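Hypothetical leucine rich repeat protein (Pseudoflavonifractor capillosus, PDB 4OJU) is of unknown function but, as the leucine-rich repeat part of a longer SLH-domain protein, probably serves in protein binding. Local coordinates at residues V11-F16 against T27-S32; G35-D40 against N67-T72; N99-N104 against S122-D127. All coordinates share one frame; numbering follows the deposited sequence. Where two conformers were deposited one is given.

Contact 1 of 3, residues V11-F16 against T27-S32; sequences VGPYTF and TRYDES
Tyr14 and Tyr29 stand side by side on one face of an antiparallel strand pair, their rings oblique with planes 54° apart. Tyr14 CG lies beside its own backbone N (chi1 -56°), while Tyr29 CG is anti to the backbone N (chi1 179°). This brings Tyr14 CE1 to 3.5 Å from Tyr29 CD1, near the plane of the Tyr29 ring, at its edge. Pro13 CG lies over the rim of one Tyr14 ring face and 3.7 Å from Tyr29 CE1. Phe63 stacks on Tyr29. Strands 14-19 and 24-29 form a beta hairpin, and a type II' turn from Val11 to Tyr14 leads into the first of them. A classic beta bulge sets two residues, Thr27 and Arg28, opposite the single Thr15. Thr15 O takes a hydrogen bond of 2.9 Å from Thr27 N and a weak one from Arg28 N. On the other face, Thr15 OG1 lies over one face of the Arg28 guanidinium without bonding to it; its hydrogen bond is to Gln10 OE1. The Arg28 chain bends at chi3, so NH2 reaches Asp30 OD2 at 3.0 Å in a salt bridge. Ser32 OG holds Asp30 OD1 at 2.7 Å from above the carboxylate plane.

Contact 2 of 3, residues G35-D40 against N67-T72; sequences GSTYAD and NITGVT. With EDO (1,2-ethanediol), chain E.
Strands 38-40 and 70-72 run parallel, 6° apart, joined by nearly straight hydrogen bonds from Ala39 N to Gly70 O (2.9 Å) and from Thr72 N to Ala39 O (3.0 Å). Tyr38 CG is anti to the backbone N (chi1 -167°), laying the ring across the neighbouring strand. One ring face covers the backbone of Gly70 and Val71, with Gly70 C 3.6 Å above the plane. A CB on Gly70 would fall too close to Tyr38 CD2 as this ring lies. Tyr38 OH and Thr72 OG1 share a very short hydrogen bond of 2.5 Å. A water links Thr72 OG1 to Asp40 OD1. Thr37 OG1 and Thr69 OG1 are hydrogen-bonded at 2.7 Å, and either could donate. Both hydroxyls point back over their own backbone, flanked by N and C. Ser36 OG accepts from Tyr38 N in an ST turn. On the face opposite Tyr38 and Thr72, Ala39 CB touches Val71 CG2 at 4.0 Å and Ile68 CG2. Phe63 packs on Ala39, and Phe85 on Ile68. Segment 67-72 falls in the BspA-type leucine-rich repeat region; the parallel pairing is consistent with a repeat solenoid. Strand 70-72 lies between 38-40 and 93-95 in a three-stranded parallel sheet.

Contact 3 of 3, residues N99-N104 against S122-D127; sequences NLIYIN and SVEKMD
Ser122 carries the first polar link between these two parallel segments. Its CB lies 3.3 Å from Leu100 O. OG is flanked by its own N and C (chi1 59°), turned to the other backbone. There it accepts a hydrogen bond from Asn99 N at 2.9 Å and donates one to Leu100 O at 2.6 Å, on an in-plane lone pair. An alanine here would lose both bonds and would probably loosen the tie to Asn99 and Leu100. Ile101 O takes a straight hydrogen bond from Glu124 N at 2.8 Å and a weak one from Lys125 N. Ile103 N donates to Lys125 O, and Asp127 N approaches Ile103 O nearly along the C=O axis.

Ile101 CG2 covers the centre of the Tyr102 ring, 3.5 Å above its plane, and touches Glu124 CD. A water joins Tyr102 OH to Glu124 OE1. Lys125 CB meets the Tyr102 ring at its edge, 3.9 Å from CD1. On the buried side Leu100 CD2 packs on Val123 CG2 at 3.8 Å, and Ile103 CD1 on CG of Met126, a selenomethionine. Asn104 OD1 and Asp127 OD2 share a water, while Ile80 O accepts a hydrogen bond from Asn104 ND2.

Asp127 OD1 is hydrogen-bonded to Thr138 of the second subunit, whose strand extends the sheet antiparallel to 125-127. The Asp127 side chain lies about 4 Å from that of Glu105, seen to bind magnesium in this protein, though no ion binds it in this chain. Stacked parallel strands with apolar side chains turned inward fit a leucine-rich repeat solenoid, here consistent with the BspA type.

From the N terminus, contact 1 closes the N-terminal hairpin of strands 14-19 and 24-29. Contact 2 follows. It closes a longer loop that contains strands 44-46 and 52-58, and links the segment after the hairpin to the repeat region. Contact 3 comes last, closes the loop that carries strand 116-119, and joins two later strands of the repeat region. None of the loops nests in or crosses another. Contacts 1 and 2 touch: Glu31 OE2 packs 2.9 Å from Asn67 N, and the Tyr14 hydroxyl lies against Ala39 and Asp40. Contact 3 is on the opposite side of the chain's centre, about 22 Å from contact 2 between centres. It shares the mixed sheet with contact 1.

Contact 1 of 3, residues V11-F16 against T27-S32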
loop_
_atom_site.group_PDB
_atom_site.type_symbol
_atom_site.label_atom_id
_atom_site.label_comp_id
_atom_site.label_asym_id
_atom_site.label_seq_id
_atom_site.Cartn_x
_atom_site.Cartn_y
_atom_site.Cartn_z
ATOM N N VAL A 11 18.326 24.594 -19.759
ATOM C CA VAL A 11 17.254 25.542 -20.103
ATOM C C VAL A 11 16.605 25.906 -18.803
ATOM O O VAL A 11 15.800 25.130 -18.287
ATOM C CB VAL A 11 16.216 25.020 -21.146
ATOM C CG1 VAL A 11 15.238 26.125 -21.535
ATOM C CG2 VAL A 11 16.896 24.455 -22.388
ATOM N N GLY A 12 17.008 27.043 -18.243
ATOM C CA GLY A 12 16.519 27.470 -16.933
ATOM C C GLY A 12 16.754 26.385 -15.891
ATOM O O GLY A 12 17.901 25.958 -15.710
ATOM N N PRO A 13 15.694 25.831 -15.247
ATOM C CA PRO A 13 15.926 24.799 -14.225
ATOM C C PRO A 13 16.110 23.387 -14.798
ATOM O O PRO A 13 16.376 22.451 -14.048
ATOM C CB PRO A 13 14.652 24.869 -13.383
ATOM C CG PRO A 13 13.588 25.199 -14.381
ATOM C CD PRO A 13 14.260 26.172 -15.348
ATOM N N TYR A 14 15.959 23.234 -16.122
ATOM C CA TYR A 14 16.019 21.917 -16.756
ATOM C C TYR A 14 17.361 21.572 -17.361
ATOM O O TYR A 14 17.930 22.369 -18.120
ATOM C CB TYR A 14 14.979 21.841 -17.886
ATOM C CG TYR A 14 13.576 22.150 -17.448
ATOM C CD1 TYR A 14 12.851 21.249 -16.674
ATOM C CD2 TYR A 14 12.963 23.350 -17.803
ATOM C CE1 TYR A 14 11.551 21.530 -16.263
ATOM C CE2 TYR A 14 11.669 23.647 -17.387
ATOM C CZ TYR A 14 10.964 22.725 -16.629
ATOM O OH TYR A 14 9.696 22.997 -16.199
ATOM N N THR A 15 17.832 20.353 -17.080
ATOM C CA THR A 15 19.018 19.800 -17.741
ATOM C C THR A 15 18.534 18.749 -18.721
ATOM O O THR A 15 17.771 17.880 -18.326
ATOM C CB THR A 15 20.037 19.185 -16.759
ATOM O OG1 THR A 15 20.309 20.096 -15.705
ATOM C CG2 THR A 15 21.328 18.748 -17.466
ATOM N N PHE A 16 19.005 18.801 -19.968
ATOM C CA PHE A 16 18.661 17.802 -20.964
ATOM C C PHE A 16 19.877 17.149 -21.526
ATOM O O PHE A 16 20.890 17.830 -21.772
ATOM C CB PHE A 16 17.894 18.420 -22.147
ATOM C CG PHE A 16 16.596 19.074 -21.805
ATOM C CD1 PHE A 16 15.416 18.333 -21.751
ATOM C CD2 PHE A 16 16.541 20.433 -21.535
ATOM C CE1 PHE A 16 14.206 18.946 -21.411
ATOM C CE2 PHE A 16 15.337 21.043 -21.225
ATOM C CZ PHE A 16 14.173 20.298 -21.156
ATOM N N THR A 27 16.981 15.184 -17.765
ATOM C CA THR A 27 17.705 14.432 -16.726
ATOM C C THR A 27 17.616 15.013 -15.332
ATOM O O THR A 27 17.740 14.254 -14.365
ATOM C CB THR A 27 19.179 14.264 -17.107
ATOM O OG1 THR A 27 19.780 15.551 -17.237
ATOM C CG2 THR A 27 19.368 13.455 -18.386
ATOM N N ARG A 28 17.432 16.342 -15.207
ATOM C CA ARG A 28 17.377 16.966 -13.884
ATOM C C ARG A 28 16.596 18.279 -13.866
ATOM O O ARG A 28 16.689 19.072 -14.798
ATOM C CB ARG A 28 18.814 17.241 -13.377
ATOM C CG ARG A 28 18.875 17.528 -11.868
ATOM C CD ARG A 28 20.240 18.001 -11.377
ATOM N NE ARG A 28 20.412 19.456 -11.268
ATOM C CZ ARG A 28 21.311 20.173 -11.946
ATOM N NH1 ARG A 28 22.135 19.582 -12.802
ATOM N NH2 ARG A 28 21.387 21.485 -11.778
ATOM N N TYR A 29 15.872 18.513 -12.757
ATOM C CA TYR A 29 15.159 19.745 -12.469
ATOM C C TYR A 29 15.848 20.376 -11.268
ATOM O O TYR A 29 15.929 19.753 -10.208
ATOM C CB TYR A 29 13.688 19.485 -12.191
ATOM C CG TYR A 29 12.897 20.730 -11.860
ATOM C CD1 TYR A 29 12.414 21.564 -12.872
ATOM C CD2 TYR A 29 12.568 21.038 -10.545
ATOM C CE1 TYR A 29 11.601 22.657 -12.581
ATOM C CE2 TYR A 29 11.781 22.146 -10.237
ATOM C CZ TYR A 29 11.274 22.935 -11.261
ATOM O OH TYR A 29 10.454 23.998 -10.973
ATOM N N ASP A 30 16.352 21.593 -11.446
ATOM C CA ASP A 30 17.054 22.297 -10.387
ATOM C C ASP A 30 16.133 23.379 -9.840
ATOM O O ASP A 30 15.964 24.427 -10.456
ATOM C CB ASP A 30 18.383 22.886 -10.899
ATOM C CG ASP A 30 19.253 23.576 -9.853
ATOM O OD1 ASP A 30 18.746 23.862 -8.738
ATOM O OD2 ASP A 30 20.441 23.819 -10.143
ATOM N N GLU A 31 15.595 23.125 -8.658
ATOM C CA GLU A 31 14.699 24.014 -7.920
ATOM C C GLU A 31 15.167 25.428 -7.820
ATOM O O GLU A 31 14.353 26.352 -7.887
ATOM C CB GLU A 31 14.618 23.528 -6.473
ATOM C CG GLU A 31 13.389 22.746 -6.156
ATOM C CD GLU A 31 13.428 22.321 -4.709
ATOM O OE1 GLU A 31 13.827 23.129 -3.841
ATOM O OE2 GLU A 31 13.111 21.146 -4.452
ATOM N N SER A 32 16.460 25.591 -7.495
ATOM C CA SER A 32 17.066 26.896 -7.236
ATOM C C SER A 32 17.065 27.774 -8.480
ATOM O O SER A 32 17.231 28.989 -8.365
ATOM C CB SER A 32 18.486 26.730 -6.697
ATOM O OG SER A 32 19.374 26.205 -7.670
#

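Contact 2 of 3, residues G35-D40 against N67-T72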
loop_
_atom_site.group_PDB
_atom_site.type_symbol
_atom_site.label_atom_id
_atom_site.label_comp_id
_atom_site.label_asym_id
_atom_site.label_seq_id
_atom_site.Cartn_x
_atom_site.Cartn_y
_atom_site.Cartn_z
ATOM N N GLY A 35 11.514 29.528 -11.829
ATOM C CA GLY A 35 10.740 30.758 -11.679
ATOM C C GLY A 35 9.492 30.577 -10.834
ATOM O O GLY A 35 8.981 31.539 -10.254
ATOM N N SER A 36 8.996 29.334 -10.751
ATOM C CA SER A 36 7.812 28.961 -9.967
ATOM C C SER A 36 7.843 27.473 -9.645
ATOM O O SER A 36 8.712 26.751 -10.147
ATOM C CB SER A 36 6.527 29.320 -10.717
ATOM O OG SER A 36 6.154 28.332 -11.662
ATOM N N THR A 37 6.886 27.010 -8.837
ATOM C CA THR A 37 6.788 25.591 -8.455
ATOM C C THR A 37 5.966 24.801 -9.490
ATOM O O THR A 37 5.738 23.612 -9.298
ATOM C CB THR A 37 6.220 25.452 -7.044
ATOM O OG1 THR A 37 4.888 25.962 -7.039
ATOM C CG2 THR A 37 7.085 26.143 -5.988
ATOM N N TYR A 38 5.491 25.443 -10.561
ATOM C CA TYR A 38 4.809 24.720 -11.633
ATOM C C TYR A 38 5.849 24.411 -12.710
ATOM O O TYR A 38 6.469 25.333 -13.243
ATOM C CB TYR A 38 3.595 25.483 -12.219
ATOM C CG TYR A 38 2.745 24.575 -13.081
ATOM C CD1 TYR A 38 3.093 24.306 -14.403
ATOM C CD2 TYR A 38 1.661 23.890 -12.543
ATOM C CE1 TYR A 38 2.363 23.409 -15.177
ATOM C CE2 TYR A 38 0.932 22.978 -13.303
ATOM C CZ TYR A 38 1.282 22.748 -14.622
ATOM O OH TYR A 38 0.547 21.871 -15.380
ATOM N N ALA A 39 6.076 23.130 -12.993
ATOM C CA ALA A 39 7.051 22.705 -14.004
ATOM C C ALA A 39 6.370 22.509 -15.346
ATOM O O ALA A 39 5.730 21.483 -15.573
ATOM C CB ALA A 39 7.750 21.426 -13.560
ATOM N N ASP A 40 6.456 23.524 -16.218
ATOM C CA ASP A 40 5.884 23.449 -17.567
ATOM C C ASP A 40 7.022 22.952 -18.439
ATOM O O ASP A 40 7.838 23.741 -18.892
ATOM C CB ASP A 40 5.318 24.821 -17.997
ATOM C CG ASP A 40 4.464 24.817 -19.257
ATOM O OD1 ASP A 40 4.056 23.713 -19.707
ATOM O OD2 ASP A 40 4.186 25.907 -19.785
ATOM N N ASN A 67 10.293 20.632 -4.948
ATOM C CA ASN A 67 9.189 21.384 -4.339
ATOM C C ASN A 67 8.044 21.642 -5.325
ATOM O O ASN A 67 7.195 22.494 -5.055
ATOM C CB ASN A 67 9.742 22.735 -3.832
ATOM C CG ASN A 67 10.227 23.657 -4.942
ATOM O OD1 ASN A 67 10.283 23.301 -6.127
ATOM N ND2 ASN A 67 10.598 24.871 -4.595
ATOM N N ILE A 68 8.046 20.974 -6.488
ATOM C CA ILE A 68 7.027 21.256 -7.500
ATOM C C ILE A 68 5.611 20.989 -6.968
ATOM O O ILE A 68 5.394 20.052 -6.201
ATOM C CB ILE A 68 7.281 20.514 -8.837
ATOM C CG1 ILE A 68 7.262 18.974 -8.677
ATOM C CG2 ILE A 68 8.582 21.018 -9.500
ATOM C CD1 ILE A 68 7.100 18.193 -10.068
ATOM N N THR A 69 4.669 21.848 -7.359
ATOM C CA THR A 69 3.258 21.744 -6.976
ATOM C C THR A 69 2.444 21.192 -8.139
ATOM O O THR A 69 1.369 20.636 -7.941
ATOM C CB THR A 69 2.715 23.099 -6.522
ATOM O OG1 THR A 69 3.010 24.068 -7.530
ATOM C CG2 THR A 69 3.282 23.540 -5.166
ATOM N N GLY A 70 2.952 21.377 -9.339
ATOM C CA GLY A 70 2.289 20.933 -10.556
ATOM C C GLY A 70 3.268 20.685 -11.676
ATOM O O GLY A 70 4.389 21.199 -11.653
ATOM N N VAL A 71 2.863 19.880 -12.648
ATOM C CA VAL A 71 3.712 19.572 -13.781
ATOM C C VAL A 71 2.878 19.290 -15.024
ATOM O O VAL A 71 1.862 18.601 -14.948
ATOM C CB VAL A 71 4.714 18.398 -13.490
ATOM C CG1 VAL A 71 3.999 17.085 -13.164
ATOM C CG2 VAL A 71 5.719 18.202 -14.645
ATOM N N THR A 72 3.343 19.812 -16.175
ATOM C CA THR A 72 2.823 19.458 -17.487
ATOM C C THR A 72 3.918 18.660 -18.164
ATOM O O THR A 72 5.024 19.165 -18.339
ATOM C CB THR A 72 2.389 20.659 -18.308
ATOM O OG1 THR A 72 1.278 21.259 -17.661
ATOM C CG2 THR A 72 1.967 20.264 -19.718
HETATM C C1 EDO E . 6.096 25.367 -23.412
HETATM O O1 EDO E . 5.538 24.245 -22.741
HETATM C C2 EDO E . 7.120 26.067 -22.503
HETATM O O2 EDO E . 7.921 25.086 -21.876
HETATM O O HOH W 1 10.138 24.734 -8.424
HETATM O O HOH W 2 0.888 23.598 -19.369
#

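Contact 3 of 3, residues N99-N104 against S122-D127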
loop_
_atom_site.group_PDB
_atom_site.type_symbol
_atom_site.label_atom_id
_atom_site.label_comp_id
_atom_site.label_asym_id
_atom_site.label_seq_id
_atom_site.Cartn_x
_atom_site.Cartn_y
_atom_site.Cartn_z
ATOM N N ASN A 99 0.266 10.590 -26.162
ATOM C CA ASN A 99 1.520 10.068 -26.740
ATOM C C ASN A 99 2.350 9.312 -25.686
ATOM O O ASN A 99 3.193 8.502 -26.069
ATOM C CB ASN A 99 2.400 11.114 -27.432
ATOM C CG ASN A 99 1.880 11.563 -28.772
ATOM O OD1 ASN A 99 1.654 10.764 -29.685
ATOM N ND2 ASN A 99 1.688 12.864 -28.913
ATOM N N LEU A 100 2.123 9.560 -24.368
ATOM C CA LEU A 100 2.820 8.829 -23.323
ATOM C C LEU A 100 2.499 7.364 -23.460
ATOM O O LEU A 100 1.327 7.049 -23.620
ATOM C CB LEU A 100 2.379 9.340 -21.958
ATOM C CG LEU A 100 3.048 8.730 -20.741
ATOM C CD1 LEU A 100 4.580 9.104 -20.681
ATOM C CD2 LEU A 100 2.322 9.212 -19.468
ATOM N N ILE A 101 3.518 6.490 -23.457
ATOM C CA ILE A 101 3.298 5.047 -23.598
ATOM C C ILE A 101 3.598 4.311 -22.292
ATOM O O ILE A 101 2.877 3.374 -21.943
ATOM C CB ILE A 101 4.169 4.470 -24.759
ATOM C CG1 ILE A 101 3.970 5.229 -26.107
ATOM C CG2 ILE A 101 3.963 2.948 -24.939
ATOM C CD1 ILE A 101 2.534 5.161 -26.753
ATOM N N TYR A 102 4.698 4.690 -21.619
ATOM C CA TYR A 102 5.184 4.000 -20.435
ATOM C C TYR A 102 5.347 4.882 -19.223
ATOM O O TYR A 102 5.893 5.970 -19.313
ATOM C CB TYR A 102 6.568 3.393 -20.726
ATOM C CG TYR A 102 6.587 2.448 -21.892
ATOM C CD1 TYR A 102 5.968 1.205 -21.815
ATOM C CD2 TYR A 102 7.223 2.793 -23.084
ATOM C CE1 TYR A 102 5.968 0.331 -22.899
ATOM C CE2 TYR A 102 7.268 1.907 -24.161
ATOM C CZ TYR A 102 6.618 0.688 -24.071
ATOM O OH TYR A 102 6.616 -0.169 -25.150
ATOM N N ILE A 103 4.934 4.373 -18.071
ATOM C CA ILE A 103 5.151 5.000 -16.773
ATOM C C ILE A 103 5.942 3.980 -15.984
ATOM O O ILE A 103 5.410 2.907 -15.657
ATOM C CB ILE A 103 3.878 5.490 -16.048
ATOM C CG1 ILE A 103 3.007 6.373 -16.997
ATOM C CG2 ILE A 103 4.314 6.273 -14.771
ATOM C CD1 ILE A 103 1.625 6.895 -16.386
ATOM N N ASN A 104 7.235 4.265 -15.772
ATOM C CA ASN A 104 8.143 3.327 -15.118
ATOM C C ASN A 104 7.932 3.264 -13.639
ATOM O O ASN A 104 7.216 4.069 -13.053
ATOM C CB ASN A 104 9.600 3.637 -15.431
ATOM C CG ASN A 104 9.978 3.120 -16.789
ATOM O OD1 ASN A 104 10.325 1.959 -16.958
ATOM N ND2 ASN A 104 9.815 3.925 -17.794
ATOM N N SER A 122 -3.118 6.736 -24.721
ATOM C CA SER A 122 -1.912 6.182 -25.349
ATOM C C SER A 122 -1.082 5.279 -24.387
ATOM O O SER A 122 -0.264 4.488 -24.841
ATOM C CB SER A 122 -1.046 7.320 -25.887
ATOM O OG SER A 122 -0.687 8.190 -24.821
ATOM N N VAL A 123 -1.265 5.408 -23.082
ATOM C CA VAL A 123 -0.466 4.637 -22.106
ATOM C C VAL A 123 -0.770 3.161 -22.286
ATOM O O VAL A 123 -1.938 2.781 -22.345
ATOM C CB VAL A 123 -0.658 5.109 -20.638
ATOM C CG1 VAL A 123 0.058 4.186 -19.636
ATOM C CG2 VAL A 123 -0.161 6.545 -20.471
ATOM N N GLU A 124 0.285 2.348 -22.427
ATOM C CA GLU A 124 0.140 0.907 -22.643
ATOM C C GLU A 124 0.523 0.101 -21.423
ATOM O O GLU A 124 0.025 -1.013 -21.246
ATOM C CB GLU A 124 1.048 0.486 -23.815
ATOM C CG GLU A 124 0.533 1.013 -25.139
ATOM C CD GLU A 124 1.413 0.721 -26.331
ATOM O OE1 GLU A 124 2.220 -0.234 -26.263
ATOM O OE2 GLU A 124 1.313 1.468 -27.330
ATOM N N LYS A 125 1.435 0.633 -20.610
ATOM C CA LYS A 125 1.996 -0.105 -19.491
ATOM C C LYS A 125 2.423 0.830 -18.367
ATOM O O LYS A 125 3.075 1.849 -18.599
ATOM C CB LYS A 125 3.235 -0.877 -20.031
ATOM C CG LYS A 125 3.928 -1.836 -19.095
ATOM C CD LYS A 125 5.135 -2.457 -19.811
ATOM C CE LYS A 125 6.125 -3.082 -18.864
ATOM N NZ LYS A 125 7.386 -3.446 -19.561
HETATM N N MSE A 126 2.121 0.398 -17.133
HETATM C CA MSE A 126 2.502 1.080 -15.891
HETATM C C MSE A 126 3.117 0.090 -14.923
HETATM O O MSE A 126 2.465 -0.909 -14.624
HETATM C CB MSE A 126 1.279 1.737 -15.215
HETATM C CG MSE A 126 0.624 2.827 -16.058
HETATM SE SE MSE A 126 -0.770 3.706 -15.007
HETATM C CE MSE A 126 -1.832 2.206 -14.355
ATOM N N ASP A 127 4.364 0.345 -14.458
ATOM C CA ASP A 127 5.057 -0.449 -13.411
ATOM C C ASP A 127 4.855 0.306 -12.093
ATOM O O ASP A 127 5.374 1.407 -11.998
ATOM C CB ASP A 127 6.557 -0.593 -13.760
ATOM C CG ASP A 127 6.847 -1.160 -15.139
ATOM O OD1 ASP A 127 5.919 -1.650 -15.782
ATOM O OD2 ASP A 127 8.006 -1.086 -15.576
HETATM O O HOH W 3 4.110 -1.328 -24.815
HETATM O O HOH W 4 9.836 0.373 -14.781
#